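Local structure of peptidase M16 domain protein (Alicyclobacillus acidocaldarius subsp. acidocaldarius DSM 446, 4XEA) at residues R252-K258 with N414-V420; L336-R340 with F406-E412. The protein is probably a metal-dependent peptidase of the M16 family, which would cut peptide bonds at a zinc-type site occupied here by nickel. One frame throughout, in Å; residues are numbered along the deposited sequence.

Contact 1: R252-K258 with N414-V420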
ATOM      1  N   ARG A 252      17.352  13.848  -6.073  1.00 57.69           N
ATOM      2  CA  ARG A 252      17.086  12.947  -4.939  1.00 55.94           C
ATOM      3  C   ARG A 252      18.346  12.837  -4.108  1.00 52.53           C
ATOM      4  O   ARG A 252      19.440  12.784  -4.669  1.00 52.77           O
ATOM      5  CB  ARG A 252      16.702  11.528  -5.381  1.00 55.34           C
ATOM      6  CG  ARG A 252      15.330  11.405  -6.037  1.00 61.55           C
ATOM      7  CD  ARG A 252      15.442  11.573  -7.531  1.00 66.83           C
ATOM      8  NE  ARG A 252      14.142  11.540  -8.230  1.00 71.63           N
ATOM      9  CZ  ARG A 252      13.430  10.432  -8.427  1.00 74.23           C
ATOM     10  NH1 ARG A 252      13.856   9.249  -7.959  1.00 72.93           N
ATOM     11  NH2 ARG A 252      12.276  10.504  -9.077  1.00 76.26           N
ATOM     12  N   LEU A 253      18.185  12.808  -2.790  1.00 49.66           N
ATOM     13  CA  LEU A 253      19.313  12.702  -1.859  1.00 46.66           C
ATOM     14  C   LEU A 253      19.108  11.452  -1.035  1.00 45.05           C
ATOM     15  O   LEU A 253      17.993  11.230  -0.581  1.00 41.91           O
ATOM     16  CB  LEU A 253      19.313  13.880  -0.887  1.00 47.50           C
ATOM     17  CG  LEU A 253      20.519  13.852   0.094  1.00 48.23           C
ATOM     18  CD1 LEU A 253      21.757  14.334  -0.652  1.00 49.99           C
ATOM     19  CD2 LEU A 253      20.327  14.703   1.351  1.00 50.40           C
ATOM     20  N   LEU A 254      20.180  10.681  -0.812  1.00 43.62           N
ATOM     21  CA  LEU A 254      20.184   9.587   0.136  1.00 44.04           C
ATOM     22  C   LEU A 254      21.419   9.763   0.994  1.00 42.09           C
ATOM     23  O   LEU A 254      22.516   9.937   0.457  1.00 42.65           O
ATOM     24  CB  LEU A 254      20.278   8.239  -0.570  1.00 43.95           C
ATOM     25  CG  LEU A 254      19.068   7.508  -1.119  1.00 50.05           C
ATOM     26  CD1 LEU A 254      19.606   6.137  -1.534  1.00 52.25           C
ATOM     27  CD2 LEU A 254      17.943   7.365  -0.101  1.00 51.28           C
ATOM     28  N   VAL A 255      21.227   9.763   2.315  1.00 40.74           N
ATOM     29  CA  VAL A 255      22.299   9.727   3.260  1.00 39.17           C
ATOM     30  C   VAL A 255      22.193   8.397   4.015  1.00 38.87           C
ATOM     31  O   VAL A 255      21.084   8.006   4.473  1.00 39.39           O
ATOM     32  CB  VAL A 255      22.227  10.878   4.266  1.00 40.48           C
ATOM     33  CG1 VAL A 255      23.494  10.855   5.170  1.00 39.66           C
ATOM     34  CG2 VAL A 255      22.091  12.244   3.552  1.00 43.16           C
ATOM     35  N   GLY A 256      23.315   7.686   4.104  1.00 36.49           N
ATOM     36  CA  GLY A 256      23.361   6.438   4.796  1.00 36.06           C
ATOM     37  C   GLY A 256      24.476   6.303   5.804  1.00 35.57           C
ATOM     38  O   GLY A 256      25.479   6.997   5.735  1.00 35.77           O
ATOM     39  N   TRP A 257      24.270   5.400   6.765  1.00 35.52           N
ATOM     40  CA  TRP A 257      25.274   5.060   7.776  1.00 34.29           C
ATOM     41  C   TRP A 257      25.434   3.558   7.824  1.00 33.88           C
ATOM     42  O   TRP A 257      24.468   2.816   7.831  1.00 33.07           O
ATOM     43  CB  TRP A 257      24.880   5.578   9.147  1.00 34.68           C
ATOM     44  CG  TRP A 257      24.896   7.080   9.234  1.00 38.06           C
ATOM     45  CD1 TRP A 257      25.907   7.866   9.678  1.00 38.97           C
ATOM     46  CD2 TRP A 257      23.813   7.960   8.898  1.00 38.90           C
ATOM     47  NE1 TRP A 257      25.518   9.199   9.671  1.00 40.67           N
ATOM     48  CE2 TRP A 257      24.253   9.281   9.151  1.00 42.90           C
ATOM     49  CE3 TRP A 257      22.519   7.754   8.403  1.00 38.03           C
ATOM     50  CZ2 TRP A 257      23.436  10.405   8.911  1.00 43.08           C
ATOM     51  CZ3 TRP A 257      21.717   8.849   8.142  1.00 40.38           C
ATOM     52  CH2 TRP A 257      22.174  10.168   8.403  1.00 42.22           C
ATOM     53  N   LYS A 258      26.689   3.135   7.864  1.00 33.96           N
ATOM     54  CA  LYS A 258      27.079   1.745   7.759  1.00 34.58           C
ATOM     55  C   LYS A 258      27.305   1.167   9.174  1.00 33.42           C
ATOM     56  O   LYS A 258      28.185   1.657   9.889  1.00 34.71           O
ATOM     57  CB  LYS A 258      28.433   1.741   7.034  1.00 34.58           C
ATOM     58  CG  LYS A 258      28.971   0.372   6.604  1.00 34.99           C
ATOM     59  CD  LYS A 258      30.293   0.545   5.895  1.00 36.66           C
ATOM     60  CE  LYS A 258      30.690  -0.739   5.274  1.00 37.10           C
ATOM     61  NZ  LYS A 258      31.963  -0.635   4.608  1.00 36.14           N
ATOM     62  N   ASN A 414      31.234   6.963   9.271  1.00 40.46           N
ATOM     63  CA  ASN A 414      30.610   5.804   8.612  1.00 39.12           C
ATOM     64  C   ASN A 414      29.457   6.199   7.687  1.00 37.22           C
ATOM     65  O   ASN A 414      28.569   5.374   7.382  1.00 35.52           O
ATOM     66  CB  ASN A 414      30.156   4.739   9.650  1.00 38.12           C
ATOM     67  CG  ASN A 414      28.991   5.235  10.521  1.00 39.34           C
ATOM     68  OD1 ASN A 414      28.908   6.431  10.809  1.00 39.83           O
ATOM     69  ND2 ASN A 414      28.124   4.301  11.003  1.00 36.75           N
HETATM   70  N   MSE A 415      29.485   7.444   7.235  1.00 37.69           N
HETATM   71  CA  MSE A 415      28.373   8.067   6.555  1.00 37.26           C
HETATM   72  C   MSE A 415      28.686   8.235   5.075  1.00 37.96           C
HETATM   73  O   MSE A 415      29.797   8.495   4.715  1.00 37.53           O
HETATM   74  CB  MSE A 415      28.059   9.438   7.186  1.00 39.03           C
HETATM   75  CG  MSE A 415      26.915  10.169   6.581  1.00 39.97           C
HETATM   76 SE   MSE A 415      26.616  11.942   7.260  0.76 49.81          SE
HETATM   77  CE  MSE A 415      28.310  12.833   6.764  1.00 49.06           C
ATOM     78  N   VAL A 416      27.660   8.047   4.235  1.00 37.58           N
ATOM     79  CA  VAL A 416      27.756   8.227   2.801  1.00 38.52           C
ATOM     80  C   VAL A 416      26.662   9.207   2.443  1.00 38.90           C
ATOM     81  O   VAL A 416      25.503   9.087   2.919  1.00 39.32           O
ATOM     82  CB  VAL A 416      27.505   6.918   2.009  1.00 38.05           C
ATOM     83  CG1 VAL A 416      27.573   7.196   0.503  1.00 38.25           C
ATOM     84  CG2 VAL A 416      28.508   5.878   2.420  1.00 38.34           C
ATOM     85  N   VAL A 417      27.005  10.205   1.657  1.00 41.29           N
ATOM     86  CA  VAL A 417      25.996  11.174   1.189  1.00 43.58           C
ATOM     87  C   VAL A 417      25.969  11.049  -0.322  1.00 44.61           C
ATOM     88  O   VAL A 417      27.011  11.267  -0.962  1.00 46.42           O
ATOM     89  CB  VAL A 417      26.317  12.636   1.557  1.00 45.06           C
ATOM     90  CG1 VAL A 417      25.169  13.609   1.182  1.00 46.79           C
ATOM     91  CG2 VAL A 417      26.638  12.797   3.020  1.00 48.35           C
ATOM     92  N   SER A 418      24.804  10.743  -0.905  1.00 45.03           N
ATOM     93  CA  SER A 418      24.742  10.544  -2.347  1.00 46.13           C
ATOM     94  C   SER A 418      23.509  11.173  -2.990  1.00 47.23           C
ATOM     95  O   SER A 418      22.431  11.183  -2.388  1.00 48.15           O
ATOM     96  CB  SER A 418      24.832   9.055  -2.663  1.00 44.69           C
ATOM     97  OG  SER A 418      23.621   8.417  -2.338  1.00 50.67           O
ATOM     98  N   ALA A 419      23.664  11.665  -4.219  1.00 47.26           N
ATOM     99  CA  ALA A 419      22.618  12.414  -4.897  1.00 48.63           C
ATOM    100  C   ALA A 419      22.479  11.949  -6.351  1.00 49.19           C
ATOM    101  O   ALA A 419      23.444  11.518  -7.007  1.00 46.46           O
ATOM    102  CB  ALA A 419      22.923  13.938  -4.852  1.00 51.67           C
ATOM    103  N   VAL A 420      21.255  12.045  -6.846  1.00 50.87           N
ATOM    104  CA  VAL A 420      20.969  11.840  -8.262  1.00 52.81           C
ATOM    105  C   VAL A 420      20.422  13.157  -8.711  1.00 55.70           C
ATOM    106  O   VAL A 420      19.511  13.680  -8.067  1.00 57.34           O
ATOM    107  CB  VAL A 420      19.911  10.729  -8.490  1.00 53.54           C
ATOM    108  CG1 VAL A 420      19.638  10.557  -9.982  1.00 57.25           C
ATOM    109  CG2 VAL A 420      20.397   9.436  -7.880  1.00 52.89           C
TER
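W257 and M415 form a non-hydrogen-bonded antiparallel beta pair, the last bridge between two inner strands of the mixed sheet in the C-terminal half of this M16 fold. The M415 side chain runs alongside the indole: CG lies over one face of the five-membered ring, 3.9 Å from its centroid and 29° off the normal, a CH-pi contact, while SE sits obliquely beside it in a Met-aromatic contact. V255 CG1 stands above the same face near the rim. N414 CG lies between its backbone N and carbonyl carbon (chi1 68°), which puts OD1 at the ring edge, in plane, 3.5 Å from W257 CD1. W257 also packs on L336 of helix 325-342, and its NE1 makes a weak hydrogen bond to R411 O. Without the indole, as with an alanine here, M415 CG and SE would probably lose the surface they lie on and be free to turn.

Further along, L253 CD1 meets V417 CG1 at 3.9 Å. Backbone bonds set the register: R252, L254 and G256 each exchange two with V420, S418 and V416, as in L254 N to S418 O (2.8 Å, N-H...O 174°). The other face, with V416 and V420, meets helix 144-156, where R252 forms a salt bridge with D145. K258 N donates to N414 O, and N414 ND2 returns a bond to K258 O at 2.9 Å, from above the carbonyl plane.

Contact 2: L336-R340 with F406-E412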
ATOM      1  N   LEU A 336      22.063  16.411  13.170  1.00 50.74           N
ATOM      2  CA  LEU A 336      22.763  15.327  13.858  1.00 50.95           C
ATOM      3  C   LEU A 336      23.925  15.821  14.707  1.00 52.43           C
ATOM      4  O   LEU A 336      24.164  15.274  15.774  1.00 52.89           O
ATOM      5  CB  LEU A 336      23.240  14.238  12.877  1.00 49.24           C
ATOM      6  CG  LEU A 336      22.106  13.501  12.136  1.00 51.26           C
ATOM      7  CD1 LEU A 336      22.675  12.474  11.140  1.00 52.27           C
ATOM      8  CD2 LEU A 336      21.124  12.818  13.075  1.00 51.80           C
ATOM      9  N   ALA A 337      24.630  16.855  14.252  1.00 54.39           N
ATOM     10  CA  ALA A 337      25.756  17.410  15.026  1.00 57.81           C
ATOM     11  C   ALA A 337      25.271  18.002  16.347  1.00 60.40           C
ATOM     12  O   ALA A 337      25.949  17.908  17.372  1.00 62.03           O
ATOM     13  CB  ALA A 337      26.539  18.490  14.206  1.00 61.02           C
ATOM     14  N   ARG A 338      24.089  18.611  16.328  1.00 61.76           N
ATOM     15  CA  ARG A 338      23.511  19.168  17.560  1.00 65.56           C
ATOM     16  C   ARG A 338      23.050  18.074  18.519  1.00 63.39           C
ATOM     17  O   ARG A 338      23.297  18.164  19.720  1.00 65.66           O
ATOM     18  CB  ARG A 338      22.376  20.143  17.261  1.00 69.31           C
ATOM     19  CG  ARG A 338      22.882  21.566  17.067  1.00 78.48           C
ATOM     20  CD  ARG A 338      21.800  22.475  16.533  1.00 86.39           C
ATOM     21  NE  ARG A 338      21.347  22.024  15.216  1.00 84.67           N
ATOM     22  CZ  ARG A 338      20.409  22.633  14.495  1.00 89.03           C
ATOM     23  NH1 ARG A 338      20.070  22.131  13.303  1.00 84.15           N
ATOM     24  NH2 ARG A 338      19.812  23.740  14.964  1.00 97.48           N
ATOM     25  N   VAL A 339      22.393  17.040  17.997  1.00 59.19           N
ATOM     26  CA  VAL A 339      21.953  15.944  18.841  1.00 58.63           C
ATOM     27  C   VAL A 339      23.173  15.198  19.402  1.00 57.82           C
ATOM     28  O   VAL A 339      23.144  14.717  20.519  1.00 58.87           O
ATOM     29  CB  VAL A 339      21.025  14.963  18.076  1.00 57.17           C
ATOM     30  CG1 VAL A 339      20.720  13.744  18.929  1.00 56.73           C
ATOM     31  CG2 VAL A 339      19.723  15.670  17.610  1.00 57.96           C
ATOM     32  N   ARG A 340      24.227  15.090  18.592  1.00 56.61           N
ATOM     33  CA  ARG A 340      25.476  14.454  18.982  1.00 58.16           C
ATOM     34  C   ARG A 340      26.142  15.200  20.139  1.00 61.92           C
ATOM     35  O   ARG A 340      26.634  14.567  21.064  1.00 63.90           O
ATOM     36  CB  ARG A 340      26.415  14.376  17.766  1.00 57.70           C
ATOM     37  CG  ARG A 340      27.689  13.600  17.988  1.00 60.36           C
ATOM     38  CD  ARG A 340      28.463  13.375  16.678  1.00 61.35           C
ATOM     39  NE  ARG A 340      27.679  12.697  15.641  1.00 55.09           N
ATOM     40  CZ  ARG A 340      27.363  13.204  14.452  1.00 54.04           C
ATOM     41  NH1 ARG A 340      27.748  14.423  14.071  1.00 53.98           N
ATOM     42  NH2 ARG A 340      26.643  12.482  13.620  1.00 51.94           N
ATOM     43  N   PHE A 406      22.675   6.065  19.112  1.00 45.09           N
ATOM     44  CA  PHE A 406      22.985   7.223  18.286  1.00 45.60           C
ATOM     45  C   PHE A 406      24.513   7.434  18.159  1.00 45.75           C
ATOM     46  O   PHE A 406      25.057   7.567  17.057  1.00 43.56           O
ATOM     47  CB  PHE A 406      22.293   8.485  18.853  1.00 48.35           C
ATOM     48  CG  PHE A 406      22.530   9.714  18.024  1.00 50.47           C
ATOM     49  CD1 PHE A 406      23.718  10.422  18.131  1.00 53.06           C
ATOM     50  CD2 PHE A 406      21.595  10.134  17.082  1.00 50.65           C
ATOM     51  CE1 PHE A 406      23.974  11.539  17.307  1.00 53.97           C
ATOM     52  CE2 PHE A 406      21.836  11.235  16.277  1.00 50.72           C
ATOM     53  CZ  PHE A 406      23.033  11.950  16.393  1.00 53.15           C
ATOM     54  N   GLN A 407      25.204   7.429  19.305  1.00 47.94           N
ATOM     55  CA  GLN A 407      26.658   7.668  19.364  1.00 48.66           C
ATOM     56  C   GLN A 407      27.492   6.598  18.649  1.00 46.88           C
ATOM     57  O   GLN A 407      28.514   6.908  18.021  1.00 46.70           O
ATOM     58  CB  GLN A 407      27.093   7.793  20.834  1.00 51.40           C
ATOM     59  CG  GLN A 407      26.501   9.013  21.553  1.00 55.95           C
ATOM     60  CD  GLN A 407      27.101  10.328  21.098  1.00 61.19           C
ATOM     61  OE1 GLN A 407      28.237  10.370  20.624  1.00 61.80           O
ATOM     62  NE2 GLN A 407      26.349  11.416  21.262  1.00 63.30           N
ATOM     63  N   GLU A 408      27.038   5.351  18.754  1.00 46.55           N
ATOM     64  CA  GLU A 408      27.626   4.172  18.115  1.00 46.72           C
ATOM     65  C   GLU A 408      27.535   4.202  16.587  1.00 44.08           C
ATOM     66  O   GLU A 408      28.415   3.718  15.867  1.00 44.20           O
ATOM     67  CB  GLU A 408      26.799   2.924  18.503  1.00 47.18           C
ATOM     68  CG  GLU A 408      27.335   2.102  19.564  1.00 53.56           C
ATOM     69  CD  GLU A 408      26.364   0.996  20.029  1.00 55.42           C
ATOM     70  OE1 GLU A 408      25.170   0.899  19.595  1.00 54.62           O
ATOM     71  OE2 GLU A 408      26.830   0.206  20.865  1.00 60.37           O
ATOM     72  N   HIS A 409      26.391   4.628  16.102  1.00 41.54           N
ATOM     73  CA  HIS A 409      26.031   4.373  14.752  1.00 39.31           C
ATOM     74  C   HIS A 409      25.829   5.604  13.855  1.00 39.79           C
ATOM     75  O   HIS A 409      26.205   5.565  12.693  1.00 39.20           O
ATOM     76  CB  HIS A 409      24.751   3.550  14.726  1.00 38.31           C
ATOM     77  CG  HIS A 409      24.303   3.220  13.337  1.00 36.84           C
ATOM     78  ND1 HIS A 409      25.105   2.570  12.444  1.00 35.72           N
ATOM     79  CD2 HIS A 409      23.141   3.468  12.687  1.00 37.65           C
ATOM     80  CE1 HIS A 409      24.461   2.420  11.299  1.00 36.71           C
ATOM     81  NE2 HIS A 409      23.262   2.950  11.422  1.00 37.10           N
ATOM     82  N   LEU A 410      25.156   6.643  14.335  1.00 40.16           N
ATOM     83  CA  LEU A 410      24.914   7.789  13.474  1.00 41.12           C
ATOM     84  C   LEU A 410      26.074   8.783  13.624  1.00 42.74           C
ATOM     85  O   LEU A 410      25.933   9.806  14.303  1.00 44.77           O
ATOM     86  CB  LEU A 410      23.541   8.422  13.760  1.00 42.38           C
ATOM     87  CG  LEU A 410      22.346   7.460  13.526  1.00 41.82           C
ATOM     88  CD1 LEU A 410      21.045   8.128  13.837  1.00 41.92           C
ATOM     89  CD2 LEU A 410      22.322   6.876  12.119  1.00 38.57           C
ATOM     90  N   ARG A 411      27.187   8.480  12.945  1.00 41.82           N
ATOM     91  CA  ARG A 411      28.428   9.218  13.055  1.00 44.64           C
ATOM     92  C   ARG A 411      28.787   9.873  11.724  1.00 44.18           C
ATOM     93  O   ARG A 411      28.044   9.763  10.767  1.00 41.94           O
ATOM     94  CB  ARG A 411      29.567   8.291  13.533  1.00 45.79           C
ATOM     95  CG  ARG A 411      29.235   7.404  14.770  1.00 47.61           C
ATOM     96  CD  ARG A 411      30.504   6.812  15.439  1.00 52.87           C
ATOM     97  NE  ARG A 411      31.450   6.330  14.430  1.00 54.64           N
ATOM     98  CZ  ARG A 411      31.363   5.151  13.819  1.00 56.45           C
ATOM     99  NH1 ARG A 411      30.401   4.296  14.137  1.00 57.26           N
ATOM    100  NH2 ARG A 411      32.240   4.804  12.885  1.00 55.19           N
ATOM    101  N   GLU A 412      29.928  10.565  11.666  1.00 46.25           N
ATOM    102  CA  GLU A 412      30.379  11.156  10.409  1.00 47.36           C
ATOM    103  C   GLU A 412      31.279  10.238   9.596  1.00 46.04           C
ATOM    104  O   GLU A 412      31.240  10.240   8.368  1.00 47.03           O
ATOM    105  CB  GLU A 412      31.101  12.476  10.695  1.00 52.33           C
ATOM    106  CG  GLU A 412      30.098  13.503  11.187  1.00 57.40           C
ATOM    107  CD  GLU A 412      30.535  14.904  10.901  1.00 65.16           C
ATOM    108  OE1 GLU A 412      31.425  15.371  11.635  1.00 66.67           O
ATOM    109  OE2 GLU A 412      29.979  15.503   9.940  1.00 68.54           O
TER
HETATM  110  O   HOH W   1      27.229  10.161  16.846  1.00 53.23           O
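L410 O accepts from two groups at once: R340 NH2 donates to it at 2.9 Å, almost straight at 174°, and water 1 donates to it from 2.9 Å. The carbonyl belongs to the residue at the centre of an inverse gamma turn, where the chain leaves helix 399-409; there R340 of helix 325-342 ties the two helices together. Water 1 also accepts from R340 NE at 2.8 Å, which makes it a second, water-mediated link between R340 NE and L410 O; both oxygens lie in the guanidinium plane, at its edge. NH2 itself stands above the L410 carbonyl plane. With CG anti to the backbone N (chi1 -173°) and a bend at chi3, the R340 chain carries its guanidinium back over its own helix, where L336 O lies over the centre of one face. E412 OE1 lies 4.5 Å from R340 NH1, well out of the guanidinium plane, so the charges are near without a salt bridge, and E412 CG packs on R340 NH1 at 3.8 Å.

Below this polar layer, the F406 ring is wedged against the helix. V339 CG1 covers one face, 4.0 Å from the ring centroid and 18° off the normal, and L410 CB lies over the opposite face; L336 CD2 meets F406 CE2 at 3.6 Å. L282 of helix 265-283 also touches F406, extending the apolar side of the joint. On the more exposed side, Q407 bends at chi2 and delivers NE2 to R340 O at 3.2 Å, in the carbonyl plane and on a lone pair.

Overall arrangement
Contact 1 is the buried one: two neighbouring strands of the five-strand mixed sheet, joined by regular backbone bonds and apolar side chains. Contact 2 is partly buried and joins helix 325-342 to the end of helix 399-409, beside the sheet; there side chains and a water do the polar work, with one aromatic ring below. Their centres are 15 Å apart, and they join different elements that touch one another: helix 399-409 is followed, after a short turn, by strand 415-422, while helix 325-342 touches side chains of contact 1. W257 is the meeting point, packing on both L336 and L410, and N414 ND2 also probably bonds to H409 O, tying the residue before the strand to the helix end.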